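Local coordinates for protein chitinase A (Pteris ryukyuensis, PDB 4RL3) that probably hydrolyses the beta-1,4 glycosidic links of chitin, through this family 18 catalytic domain of a longer fern chitinase that also has a LysM region, at residues Q140-T143 with Q144-N148; S164-T167 with A168-G171; T108-I111 with N112-H115; P158-G161 with V162-Q165. All coordinates share one frame; numbering follows the deposited sequence.

Contact 1: residues Q140-T143 with Q144-N148. With EDO (1,2-ethanediol), chain D.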
ATOM      1  N   GLN A 140       7.845  10.112  12.207  1.00  4.95           N
ATOM      2  CA  GLN A 140       7.102  11.144  12.943  1.00  5.12           C
ATOM      3  C   GLN A 140       5.670  11.283  12.434  1.00  5.00           C
ATOM      4  O   GLN A 140       4.745  11.433  13.212  1.00  4.99           O
ATOM      5  CB  GLN A 140       7.812  12.487  12.834  1.00  5.37           C
ATOM      6  CG  GLN A 140       9.073  12.580  13.658  1.00  5.67           C
ATOM      7  CD  GLN A 140       9.632  13.991  13.635  1.00  5.96           C
ATOM      8  OE1 GLN A 140       9.024  14.909  14.185  1.00  6.95           O
ATOM      9  NE2 GLN A 140      10.769  14.182  12.983  1.00  6.02           N
ATOM     10  N   LEU A 141       5.497  11.258  11.114  1.00  4.82           N
ATOM     11  CA  LEU A 141       4.170  11.336  10.501  1.00  4.74           C
ATOM     12  C   LEU A 141       3.270  10.214  11.028  1.00  4.80           C
ATOM     13  O   LEU A 141       2.159  10.462  11.489  1.00  4.84           O
ATOM     14  CB  LEU A 141       4.294  11.252   8.982  1.00  4.67           C
ATOM     15  CG  LEU A 141       3.002  11.075   8.186  1.00  4.60           C
ATOM     16  CD1 LEU A 141       2.055  12.248   8.418  1.00  4.64           C
ATOM     17  CD2 LEU A 141       3.311  10.910   6.714  1.00  4.57           C
ATOM     18  N   ILE A 142       3.767   8.981  10.971  1.00  4.90           N
ATOM     19  CA  ILE A 142       2.962   7.839  11.412  1.00  4.96           C
ATOM     20  C   ILE A 142       2.675   7.911  12.914  1.00  5.08           C
ATOM     21  O   ILE A 142       1.552   7.674  13.365  1.00  4.97           O
ATOM     22  CB  ILE A 142       3.639   6.496  11.063  1.00  5.01           C
ATOM     23  CG1 ILE A 142       3.699   6.312   9.554  1.00  5.04           C
ATOM     24  CG2 ILE A 142       2.890   5.342  11.703  1.00  4.97           C
ATOM     25  CD1 ILE A 142       4.597   5.171   9.111  1.00  5.09           C
ATOM     26  N   THR A 143       3.705   8.250  13.682  1.00  5.30           N
ATOM     27  CA  THR A 143       3.600   8.301  15.131  1.00  5.58           C
ATOM     28  C   THR A 143       2.568   9.347  15.550  1.00  5.78           C
ATOM     29  O   THR A 143       1.713   9.081  16.408  1.00  5.95           O
ATOM     30  CB  THR A 143       4.972   8.606  15.766  1.00  5.64           C
ATOM     31  OG1 THR A 143       5.871   7.526  15.488  1.00  5.75           O
ATOM     32  CG2 THR A 143       4.859   8.809  17.269  1.00  5.75           C
ATOM     33  N   GLN A 144       2.609  10.514  14.921  1.00  6.11           N
ATOM     34  CA  GLN A 144       1.634  11.558  15.227  1.00  6.42           C
ATOM     35  C   GLN A 144       0.214  11.188  14.800  1.00  6.33           C
ATOM     36  O   GLN A 144      -0.736  11.447  15.539  1.00  6.35           O
ATOM     37  CB  GLN A 144       2.016  12.878  14.576  1.00  7.05           C
ATOM     38  CG  GLN A 144       3.180  13.588  15.227  1.00  7.69           C
ATOM     39  CD  GLN A 144       3.286  15.047  14.801  1.00  8.58           C
ATOM     40  OE1 GLN A 144       2.280  15.751  14.651  1.00  9.88           O
ATOM     41  NE2 GLN A 144       4.502  15.517  14.668  1.00  9.62           N
ATOM     42  N   LEU A 145       0.041  10.608  13.610  1.00  6.24           N
ATOM     43  CA  LEU A 145      -1.305  10.234  13.185  1.00  6.33           C
ATOM     44  C   LEU A 145      -1.903   9.179  14.107  1.00  6.44           C
ATOM     45  O   LEU A 145      -3.111   9.205  14.350  1.00  6.63           O
ATOM     46  CB  LEU A 145      -1.329   9.754  11.738  1.00  6.28           C
ATOM     47  CG  LEU A 145      -1.076  10.825  10.670  1.00  6.36           C
ATOM     48  CD1 LEU A 145      -0.953  10.149   9.318  1.00  6.32           C
ATOM     49  CD2 LEU A 145      -2.159  11.894  10.615  1.00  6.32           C
ATOM     50  N   LYS A 146      -1.073   8.266  14.619  1.00  6.57           N
ATOM     51  CA  LYS A 146      -1.527   7.275  15.589  1.00  6.67           C
ATOM     52  C   LYS A 146      -1.873   7.916  16.929  1.00  7.10           C
ATOM     53  O   LYS A 146      -2.952   7.658  17.483  1.00  7.33           O
ATOM     54  CB  LYS A 146      -0.484   6.165  15.769  1.00  6.54           C
ATOM     55  CG  LYS A 146      -0.415   5.187  14.602  1.00  6.39           C
ATOM     56  CD  LYS A 146      -1.611   4.268  14.538  1.00  6.43           C
ATOM     57  CE  LYS A 146      -1.475   3.243  13.419  1.00  6.50           C
ATOM     58  NZ  LYS A 146      -0.489   2.171  13.754  1.00  6.55           N
ATOM     59  N   ALA A 147      -0.981   8.761  17.432  1.00  7.42           N
ATOM     60  CA  ALA A 147      -1.187   9.391  18.743  1.00  7.96           C
ATOM     61  C   ALA A 147      -2.413  10.300  18.728  1.00  8.42           C
ATOM     62  O   ALA A 147      -3.163  10.371  19.722  1.00  8.67           O
ATOM     63  CB  ALA A 147       0.049  10.166  19.155  1.00  8.04           C
ATOM     64  N   ASN A 148      -2.637  10.962  17.592  1.00  8.85           N
ATOM     65  CA  ASN A 148      -3.774  11.867  17.430  1.00  9.28           C
ATOM     66  C   ASN A 148      -5.093  11.122  17.177  1.00  9.71           C
ATOM     67  O   ASN A 148      -6.129  11.763  17.029  1.00  9.87           O
ATOM     68  CB  ASN A 148      -3.526  12.848  16.273  1.00  9.48           C
ATOM     69  CG  ASN A 148      -2.351  13.799  16.515  1.00  9.60           C
ATOM     70  OD1 ASN A 148      -1.796  13.895  17.622  1.00 10.31           O
ATOM     71  ND2 ASN A 148      -1.965  14.516  15.460  1.00  9.82           N
TER
HETATM   72  C1  EDO D 402      -1.376  -0.098  16.688  1.00 16.57           C
HETATM   73  O1  EDO D 402      -1.981   0.139  15.420  1.00 16.36           O
HETATM   74  C2  EDO D 402       0.065   0.393  16.667  1.00 16.41           C
HETATM   75  O2  EDO D 402       0.114   1.823  16.586  1.00 15.67           O

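Contact 2: residues S164-T167 with A168-G171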
ATOM      1  N   SER A 164      17.405  -0.281   2.180  1.00  7.74           N
ATOM      2  CA  SER A 164      18.108   0.567   3.135  1.00  8.11           C
ATOM      3  C   SER A 164      17.155   1.531   3.848  1.00  7.51           C
ATOM      4  O   SER A 164      17.192   1.685   5.073  1.00  7.51           O
ATOM      5  CB  SER A 164      19.207   1.357   2.425  1.00  8.86           C
ATOM      6  OG  SER A 164      19.963   2.082   3.376  1.00 10.86           O
ATOM      7  N   GLN A 165      16.280   2.161   3.076  1.00  6.84           N
ATOM      8  CA  GLN A 165      15.343   3.132   3.623  1.00  6.55           C
ATOM      9  C   GLN A 165      14.275   2.475   4.482  1.00  6.04           C
ATOM     10  O   GLN A 165      14.015   2.904   5.606  1.00  5.88           O
ATOM     11  CB  GLN A 165      14.666   3.921   2.509  1.00  6.77           C
ATOM     12  CG  GLN A 165      15.588   4.918   1.814  1.00  7.00           C
ATOM     13  CD  GLN A 165      16.470   4.323   0.723  1.00  7.32           C
ATOM     14  OE1 GLN A 165      16.304   3.172   0.298  1.00  7.81           O
ATOM     15  NE2 GLN A 165      17.421   5.124   0.261  1.00  7.82           N
ATOM     16  N   TYR A 166      13.628   1.449   3.951  1.00  5.63           N
ATOM     17  CA  TYR A 166      12.474   0.892   4.649  1.00  5.46           C
ATOM     18  C   TYR A 166      12.817  -0.028   5.818  1.00  5.61           C
ATOM     19  O   TYR A 166      12.063  -0.087   6.785  1.00  5.58           O
ATOM     20  CB  TYR A 166      11.515   0.239   3.667  1.00  5.21           C
ATOM     21  CG  TYR A 166      10.709   1.264   2.895  1.00  5.11           C
ATOM     22  CD1 TYR A 166       9.544   1.810   3.437  1.00  5.11           C
ATOM     23  CD2 TYR A 166      11.125   1.717   1.649  1.00  5.09           C
ATOM     24  CE1 TYR A 166       8.808   2.754   2.748  1.00  5.02           C
ATOM     25  CE2 TYR A 166      10.396   2.666   0.959  1.00  5.04           C
ATOM     26  CZ  TYR A 166       9.241   3.183   1.512  1.00  5.00           C
ATOM     27  OH  TYR A 166       8.503   4.127   0.819  1.00  4.96           O
ATOM     28  N   THR A 167      13.943  -0.745   5.756  1.00  5.81           N
ATOM     29  CA  THR A 167      14.343  -1.517   6.936  1.00  6.03           C
ATOM     30  C   THR A 167      14.731  -0.602   8.104  1.00  6.12           C
ATOM     31  O   THR A 167      14.455  -0.909   9.265  1.00  6.50           O
ATOM     32  CB  THR A 167      15.482  -2.523   6.664  1.00  6.04           C
ATOM     33  OG1 THR A 167      16.643  -1.838   6.160  1.00  6.13           O
ATOM     34  CG2 THR A 167      15.029  -3.622   5.703  1.00  6.14           C
ATOM     35  N   ALA A 168      15.375   0.524   7.801  1.00  6.12           N
ATOM     36  CA  ALA A 168      15.699   1.507   8.831  1.00  6.17           C
ATOM     37  C   ALA A 168      14.411   2.038   9.452  1.00  6.25           C
ATOM     38  O   ALA A 168      14.284   2.123  10.674  1.00  6.36           O
ATOM     39  CB  ALA A 168      16.520   2.649   8.254  1.00  6.08           C
ATOM     40  N   LEU A 169      13.449   2.375   8.596  1.00  6.42           N
ATOM     41  CA  LEU A 169      12.152   2.865   9.052  1.00  6.63           C
ATOM     42  C   LEU A 169      11.433   1.820   9.906  1.00  6.72           C
ATOM     43  O   LEU A 169      10.994   2.120  11.015  1.00  6.72           O
ATOM     44  CB  LEU A 169      11.282   3.261   7.857  1.00  6.75           C
ATOM     45  CG  LEU A 169       9.841   3.706   8.122  1.00  6.90           C
ATOM     46  CD1 LEU A 169       9.766   4.868   9.115  1.00  7.01           C
ATOM     47  CD2 LEU A 169       9.157   4.045   6.801  1.00  7.02           C
ATOM     48  N   PHE A 170      11.329   0.585   9.412  1.00  6.89           N
ATOM     49  CA  PHE A 170      10.603  -0.445  10.149  1.00  7.12           C
ATOM     50  C   PHE A 170      11.266  -0.813  11.477  1.00  7.86           C
ATOM     51  O   PHE A 170      10.589  -0.988  12.487  1.00  7.92           O
ATOM     52  CB  PHE A 170      10.403  -1.714   9.307  1.00  6.92           C
ATOM     53  CG  PHE A 170       9.534  -2.739   9.985  1.00  6.64           C
ATOM     54  CD1 PHE A 170       8.151  -2.618   9.970  1.00  6.56           C
ATOM     55  CD2 PHE A 170      10.098  -3.798  10.681  1.00  6.57           C
ATOM     56  CE1 PHE A 170       7.342  -3.541  10.616  1.00  6.51           C
ATOM     57  CE2 PHE A 170       9.292  -4.710  11.337  1.00  6.50           C
ATOM     58  CZ  PHE A 170       7.918  -4.594  11.296  1.00  6.52           C
ATOM     59  N   GLY A 171      12.591  -0.934  11.466  1.00  8.81           N
ATOM     60  CA  GLY A 171      13.329  -1.352  12.655  1.00 10.12           C
ATOM     61  C   GLY A 171      13.205  -0.356  13.793  1.00 11.28           C
ATOM     62  O   GLY A 171      13.334  -0.721  14.965  1.00 12.88           O
TER

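Contact 3: residues T108-I111 with N112-H115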
ATOM      1  N   THR A 108      -4.304  14.599   7.704  1.00  4.56           N
ATOM      2  CA  THR A 108      -5.425  14.553   8.632  1.00  4.62           C
ATOM      3  C   THR A 108      -6.659  15.134   7.953  1.00  4.70           C
ATOM      4  O   THR A 108      -7.745  14.554   8.011  1.00  4.77           O
ATOM      5  CB  THR A 108      -5.117  15.286   9.948  1.00  4.54           C
ATOM      6  OG1 THR A 108      -4.079  14.575  10.642  1.00  4.59           O
ATOM      7  CG2 THR A 108      -6.356  15.343  10.849  1.00  4.53           C
ATOM      8  N   SER A 109      -6.494  16.264   7.284  1.00  4.82           N
ATOM      9  CA  SER A 109      -7.614  16.871   6.564  1.00  4.95           C
ATOM     10  C   SER A 109      -8.183  15.927   5.512  1.00  5.21           C
ATOM     11  O   SER A 109      -9.396  15.789   5.401  1.00  5.48           O
ATOM     12  CB  SER A 109      -7.182  18.166   5.907  1.00  4.96           C
ATOM     13  OG  SER A 109      -6.765  19.104   6.891  1.00  4.91           O
ATOM     14  N   LEU A 110      -7.297  15.274   4.763  1.00  5.49           N
ATOM     15  CA  LEU A 110      -7.711  14.379   3.687  1.00  5.75           C
ATOM     16  C   LEU A 110      -8.415  13.153   4.239  1.00  5.90           C
ATOM     17  O   LEU A 110      -9.436  12.722   3.706  1.00  5.80           O
ATOM     18  CB  LEU A 110      -6.497  13.963   2.850  1.00  5.99           C
ATOM     19  CG  LEU A 110      -6.764  13.097   1.619  1.00  6.29           C
ATOM     20  CD1 LEU A 110      -7.540  13.886   0.575  1.00  6.37           C
ATOM     21  CD2 LEU A 110      -5.445  12.591   1.050  1.00  6.41           C
ATOM     22  N   ILE A 111      -7.860  12.589   5.306  1.00  6.08           N
ATOM     23  CA  ILE A 111      -8.445  11.415   5.964  1.00  6.30           C
ATOM     24  C   ILE A 111      -9.844  11.722   6.494  1.00  6.51           C
ATOM     25  O   ILE A 111     -10.775  10.921   6.338  1.00  6.37           O
ATOM     26  CB  ILE A 111      -7.519  10.922   7.094  1.00  6.40           C
ATOM     27  CG1 ILE A 111      -6.291  10.241   6.485  1.00  6.46           C
ATOM     28  CG2 ILE A 111      -8.240   9.957   8.036  1.00  6.45           C
ATOM     29  CD1 ILE A 111      -5.094  10.153   7.408  1.00  6.57           C
ATOM     30  N   ASN A 112     -10.010  12.889   7.101  1.00  6.77           N
ATOM     31  CA  ASN A 112     -11.327  13.288   7.578  1.00  7.29           C
ATOM     32  C   ASN A 112     -12.297  13.554   6.436  1.00  7.28           C
ATOM     33  O   ASN A 112     -13.467  13.191   6.544  1.00  7.74           O
ATOM     34  CB  ASN A 112     -11.210  14.497   8.500  1.00  7.70           C
ATOM     35  CG  ASN A 112     -10.618  14.131   9.841  1.00  8.36           C
ATOM     36  OD1 ASN A 112     -10.720  12.981  10.279  1.00  9.26           O
ATOM     37  ND2 ASN A 112     -10.000  15.105  10.511  1.00  8.59           N
ATOM     38  N   GLN A 113     -11.818  14.141   5.343  1.00  7.29           N
ATOM     39  CA  GLN A 113     -12.676  14.427   4.197  1.00  7.47           C
ATOM     40  C   GLN A 113     -13.189  13.165   3.519  1.00  7.10           C
ATOM     41  O   GLN A 113     -14.366  13.086   3.143  1.00  7.36           O
ATOM     42  CB  GLN A 113     -11.924  15.270   3.164  1.00  7.86           C
ATOM     43  CG  GLN A 113     -12.784  15.676   1.968  1.00  8.40           C
ATOM     44  CD  GLN A 113     -12.013  16.355   0.865  1.00  9.11           C
ATOM     45  OE1 GLN A 113     -10.782  16.481   0.911  1.00  9.44           O
ATOM     46  NE2 GLN A 113     -12.742  16.782  -0.168  1.00  9.68           N
ATOM     47  N   TYR A 114     -12.290  12.199   3.341  1.00  6.67           N
ATOM     48  CA  TYR A 114     -12.581  10.968   2.598  1.00  6.51           C
ATOM     49  C   TYR A 114     -12.950   9.775   3.501  1.00  6.60           C
ATOM     50  O   TYR A 114     -13.164   8.675   2.994  1.00  6.55           O
ATOM     51  CB  TYR A 114     -11.404  10.618   1.668  1.00  6.36           C
ATOM     52  CG  TYR A 114     -11.460  11.409   0.377  1.00  6.28           C
ATOM     53  CD1 TYR A 114     -11.041  12.723   0.330  1.00  6.29           C
ATOM     54  CD2 TYR A 114     -11.955  10.834  -0.799  1.00  6.28           C
ATOM     55  CE1 TYR A 114     -11.130  13.460  -0.833  1.00  6.35           C
ATOM     56  CE2 TYR A 114     -12.036  11.559  -1.974  1.00  6.41           C
ATOM     57  CZ  TYR A 114     -11.622  12.869  -1.991  1.00  6.52           C
ATOM     58  OH  TYR A 114     -11.718  13.612  -3.152  1.00  7.04           O
ATOM     59  N   HIS A 115     -13.088   9.996   4.810  1.00  6.73           N
ATOM     60  CA  HIS A 115     -13.533   8.941   5.743  1.00  7.01           C
ATOM     61  C   HIS A 115     -12.540   7.773   5.761  1.00  6.59           C
ATOM     62  O   HIS A 115     -12.924   6.612   5.774  1.00  6.62           O
ATOM     63  CB  HIS A 115     -14.934   8.428   5.377  1.00  7.74           C
ATOM     64  CG  HIS A 115     -15.862   9.491   4.891  1.00  8.89           C
ATOM     65  ND1 HIS A 115     -16.322  10.504   5.701  1.00  9.74           N
ATOM     66  CD2 HIS A 115     -16.401   9.709   3.668  1.00  9.45           C
ATOM     67  CE1 HIS A 115     -17.122  11.293   5.002  1.00  9.84           C
ATOM     68  NE2 HIS A 115     -17.185  10.834   3.764  1.00 10.14           N
TER

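Contact 4: residues P158-G161 with V162-Q165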
ATOM      1  N   PRO A 158       7.608  -1.693   0.755  1.00  4.94           N
ATOM      2  CA  PRO A 158       8.983  -1.782   0.268  1.00  5.09           C
ATOM      3  C   PRO A 158       9.203  -2.829  -0.808  1.00  5.34           C
ATOM      4  O   PRO A 158       8.349  -3.675  -1.057  1.00  5.12           O
ATOM      5  CB  PRO A 158       9.759  -2.182   1.513  1.00  5.08           C
ATOM      6  CG  PRO A 158       8.785  -3.007   2.289  1.00  5.05           C
ATOM      7  CD  PRO A 158       7.454  -2.340   2.066  1.00  4.98           C
ATOM      8  N   PHE A 159      10.377  -2.756  -1.424  1.00  5.78           N
ATOM      9  CA  PHE A 159      10.909  -3.818  -2.273  1.00  6.12           C
ATOM     10  C   PHE A 159      12.429  -3.754  -2.119  1.00  6.13           C
ATOM     11  O   PHE A 159      12.943  -2.878  -1.415  1.00  5.83           O
ATOM     12  CB  PHE A 159      10.445  -3.675  -3.739  1.00  6.41           C
ATOM     13  CG  PHE A 159      10.869  -2.396  -4.401  1.00  6.81           C
ATOM     14  CD1 PHE A 159      10.175  -1.207  -4.188  1.00  7.17           C
ATOM     15  CD2 PHE A 159      11.960  -2.384  -5.248  1.00  7.24           C
ATOM     16  CE1 PHE A 159      10.588  -0.029  -4.813  1.00  7.42           C
ATOM     17  CE2 PHE A 159      12.375  -1.215  -5.869  1.00  7.51           C
ATOM     18  CZ  PHE A 159      11.689  -0.040  -5.647  1.00  7.60           C
ATOM     19  N   ASP A 160      13.163  -4.671  -2.733  1.00  6.33           N
ATOM     20  CA  ASP A 160      14.586  -4.795  -2.389  1.00  6.75           C
ATOM     21  C   ASP A 160      15.401  -3.547  -2.710  1.00  6.85           C
ATOM     22  O   ASP A 160      16.313  -3.187  -1.963  1.00  6.88           O
ATOM     23  CB  ASP A 160      15.211  -6.020  -3.059  1.00  6.93           C
ATOM     24  CG  ASP A 160      14.742  -7.338  -2.440  1.00  7.20           C
ATOM     25  OD1 ASP A 160      14.215  -7.343  -1.307  1.00  7.27           O
ATOM     26  OD2 ASP A 160      14.934  -8.382  -3.099  1.00  8.11           O
ATOM     27  N   GLY A 161      15.057  -2.879  -3.810  1.00  7.08           N
ATOM     28  CA  GLY A 161      15.768  -1.677  -4.241  1.00  7.18           C
ATOM     29  C   GLY A 161      15.724  -0.516  -3.266  1.00  7.26           C
ATOM     30  O   GLY A 161      16.559   0.399  -3.349  1.00  7.99           O
ATOM     31  N   VAL A 162      14.763  -0.547  -2.340  1.00  6.81           N
ATOM     32  CA  VAL A 162      14.650   0.467  -1.289  1.00  6.61           C
ATOM     33  C   VAL A 162      14.791  -0.132   0.120  1.00  6.64           C
ATOM     34  O   VAL A 162      14.293   0.416   1.095  1.00  6.33           O
ATOM     35  CB  VAL A 162      13.342   1.276  -1.449  1.00  6.49           C
ATOM     36  CG1 VAL A 162      13.391   2.061  -2.756  1.00  6.55           C
ATOM     37  CG2 VAL A 162      12.104   0.388  -1.401  1.00  6.54           C
ATOM     38  N   GLU A 163      15.536  -1.235   0.223  1.00  6.85           N
ATOM     39  CA  GLU A 163      15.749  -1.928   1.498  1.00  7.41           C
ATOM     40  C   GLU A 163      16.388  -1.054   2.567  1.00  7.39           C
ATOM     41  O   GLU A 163      15.968  -1.084   3.726  1.00  7.33           O
ATOM     42  CB  GLU A 163      16.630  -3.161   1.254  1.00  7.86           C
ATOM     43  CG  GLU A 163      16.948  -4.015   2.473  1.00  8.48           C
ATOM     44  CD  GLU A 163      17.655  -5.292   2.064  1.00  9.10           C
ATOM     45  OE1 GLU A 163      17.064  -6.064   1.272  1.00  9.55           O
ATOM     46  OE2 GLU A 163      18.820  -5.503   2.490  1.00 10.62           O
ATOM     47  N   SER A 164      17.405  -0.281   2.180  1.00  7.74           N
ATOM     48  CA  SER A 164      18.108   0.567   3.135  1.00  8.11           C
ATOM     49  C   SER A 164      17.155   1.531   3.848  1.00  7.51           C
ATOM     50  O   SER A 164      17.192   1.685   5.073  1.00  7.51           O
ATOM     51  CB  SER A 164      19.207   1.357   2.425  1.00  8.86           C
ATOM     52  OG  SER A 164      19.963   2.082   3.376  1.00 10.86           O
ATOM     53  N   GLN A 165      16.280   2.161   3.076  1.00  6.84           N
ATOM     54  CA  GLN A 165      15.343   3.132   3.623  1.00  6.55           C
ATOM     55  C   GLN A 165      14.275   2.475   4.482  1.00  6.04           C
ATOM     56  O   GLN A 165      14.015   2.904   5.606  1.00  5.88           O
ATOM     57  CB  GLN A 165      14.666   3.921   2.509  1.00  6.77           C
ATOM     58  CG  GLN A 165      15.588   4.918   1.814  1.00  7.00           C
ATOM     59  CD  GLN A 165      16.470   4.323   0.723  1.00  7.32           C
ATOM     60  OE1 GLN A 165      16.304   3.172   0.298  1.00  7.81           O
ATOM     61  NE2 GLN A 165      17.421   5.124   0.261  1.00  7.82           N
TER
HETATM   62  O   HOH W   1      14.389  -6.010   1.074  1.00  7.43           O
HETATM   63  O   HOH W   2      16.958   3.354  -2.468  1.00 27.33           O

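Contact 1: residues Q140-T143 with Q144-N148
Leu141 and Leu145, one turn apart on the helix, lie side by side and point the same way, CD1 of Leu141 resting 3.8 Å from CD1 of Leu145. The two leucines reach this point by different torsions: Leu141 has CG anti to the backbone N (chi1 170°), which swings its end forward along the helix, whereas Leu145 keeps CG anti to its carbonyl carbon. Both also touch Ile119, because helix 131-147 is the crossover helix of the beta-alpha-beta unit between strands 118-123 and 153-156 in the TIM barrel of the GH18 catalytic domain, and this is its buried side. The backbone bonds are regular; that from Lys146 N to Ile142 O measures 3.0 Å. On the flank toward helix 96-114, Gln144 runs extended beyond CG, and its CG sits 3.3 Å from Gln140 O. Lys146 starts out beside Ile142, with CG 3.4 Å from Ile142 O, then bends at chi2 (-72°) and again at chi4, carrying its ammonium away from the helix. There NZ forms a salt bridge with Asp178, a hydrogen bond with Val176 O, and bonds to both oxygens of an ethanediol, probably from the crystallisation liquor, with NZ 2.9 Å from its O2.

Contact 2: residues S164-T167 with A168-G171
Tyr166 and Leu169 supply the apolar side-chain contact of this helical turn. They lie alongside each other and point the same way, with CD2 of Leu169 4.1 Å from CD1 of the Tyr166 ring, a loose touch at an oblique angle. Leu169 brings its branch there with CG anti to the backbone N (chi1 176°).

The backbone bonds shorten from the first to the third. Ala168 N to Ser164 O is long and weak at 3.5 Å, Leu169 N to Gln165 O shortens to 3.1 Å, and Phe170 N reaches Tyr166 O at 2.8 Å, the shortest of the four. Gly171 N closes the run on Thr167 O.

Methyl and methylene groups pack on the carbonyls: CB of Ala168 is 3.4 Å from Ser164 O, and CB of Phe170 is equally near Tyr166 O. The polar ends turn to other partners. Thr167 OG1 bonds to Glu163 O one turn back, and Tyr166 OH to Tyr123 O.

Helix 163-173 links strand 153-156 to strand 179-180 in a beta-alpha-beta crossover; Tyr166, Leu169 and Phe170 all bear on Ile156 of the first strand, while Ala168 and Leu169 meet Val135 and Ile138 of helix 131-147.

Contact 3: residues T108-I111 with N112-H115
Leu110 and Tyr114 meet on the buried side of the last turn of helix 96-114, one of the outer helices of the TIM barrel, leading into strand 118-123. CD1 of Leu110 lies 3.7 Å from CD1 of the tyrosine ring and nearly as close to CE1, the two side chains crossing at a slant. With CG anti to the backbone N (chi1 -176°), Leu110 sends its branched end forward to the ring. Tyr114 instead has CG beside its own backbone N, which leaves Leu110 O at the ring edge, in plane; the same carbonyl takes the hydrogen bond from Tyr114 N at 2.9 Å. Beyond the contact the tyrosine is further held: Trp53 meets its ring edge-to-face, and Asn55 ND2 bonds to OH. Ile111, also buried, faces Val150 and Ile151.

The other side of the turn, with Ser109, Asn112 and Gln113, is exposed, looser and polar. Thr108 forms the border, leaning on Val150 while running alongside Asn112, its CG2 3.7 Å from ND2 of the asparagine, an apolar methyl beside an amide. Their backbones are joined by a nearly straight bond, Asn112 N to Thr108 O, at 3.0 Å and 164°. Gln113 is fully stretched, and its OE1 comes no nearer to Leu110 CD1 than 4.2 Å. Thr108 OG1 and Ser109 OG turn back along the helix to Val104 O and Ser105 O. At the end of the turn His115 takes a positive phi of 62°, and Gln113 O stands 3.6 Å above the plane of its imidazole ring, offset toward the rim.

Contact 4: residues P158-G161 with V162-Q165
Val162 packs on the ring of Phe159 where the polypeptide leaves strand 153-156 of the TIM barrel and turns into helix 163-173, with Val162 at the N-cap position. The apolar part is a CH-pi contact: CG2 of the valine sits over one face of the ring, 4.0 Å from its centroid and offset toward the rim. Both residues place a branch in the crowded position between backbone N and carbonyl carbon, CG of Phe159 (chi1 61°) and CG2 of Val162, and this brings the ring back over the turn to meet the methyl. CG1 of Val162 reaches further along the ring, to CZ of Phe159 at 4.0 Å. Phe126 packs against Val162 as well, and the side chain of Phe159 lies about 6 Å from a bound magnesium ion.

Two backbone bonds of the i to i+3 kind shape the 3-10 turn: Val162 N to Phe159 O at 3.1 Å and Glu163 N to Asp160 O at 3.0 Å. In both, the donor stands well above the carbonyl plane, 64° out of it at Asp160 O.

The charged part joins two acids. Asp160 and Glu163 lie alongside each other with carboxylate planes 88° apart, and the likely repulsion is probably eased by other partners, since Tyr187 OH bonds to Asp160 OD2 and Lys206 forms a salt bridge with Glu163 OE1. One water donates to both Gly161 O and Gln165 OE1. Another, between the acids, donates to Asp160 OD1 and to Glu163 OE1, its oxygen 2.7 Å from each.

All four contacts are local. Contacts 1, 2 and 3 lie within three different outer helices of the barrel and share i to i+4 backbone bonding, weak at its first bond in contact 2; each has buried apolar residues on one side and polar or exposed ones on the other. The buried faces pair leucine with leucine in contact 1 and leucine with tyrosine in contacts 2 and 3. Contact 4, the entry to a helix, is built on 3-10 bonds and water bridges and sets Val162 on Phe159 beside paired acids. Contacts 2 and 4 both use helix 163-173 and touch where Tyr166 CB meets Pro158 CB at 3.7 Å. Contacts 1 and 3 belong to adjacent helices, packed through Leu145 on Thr108.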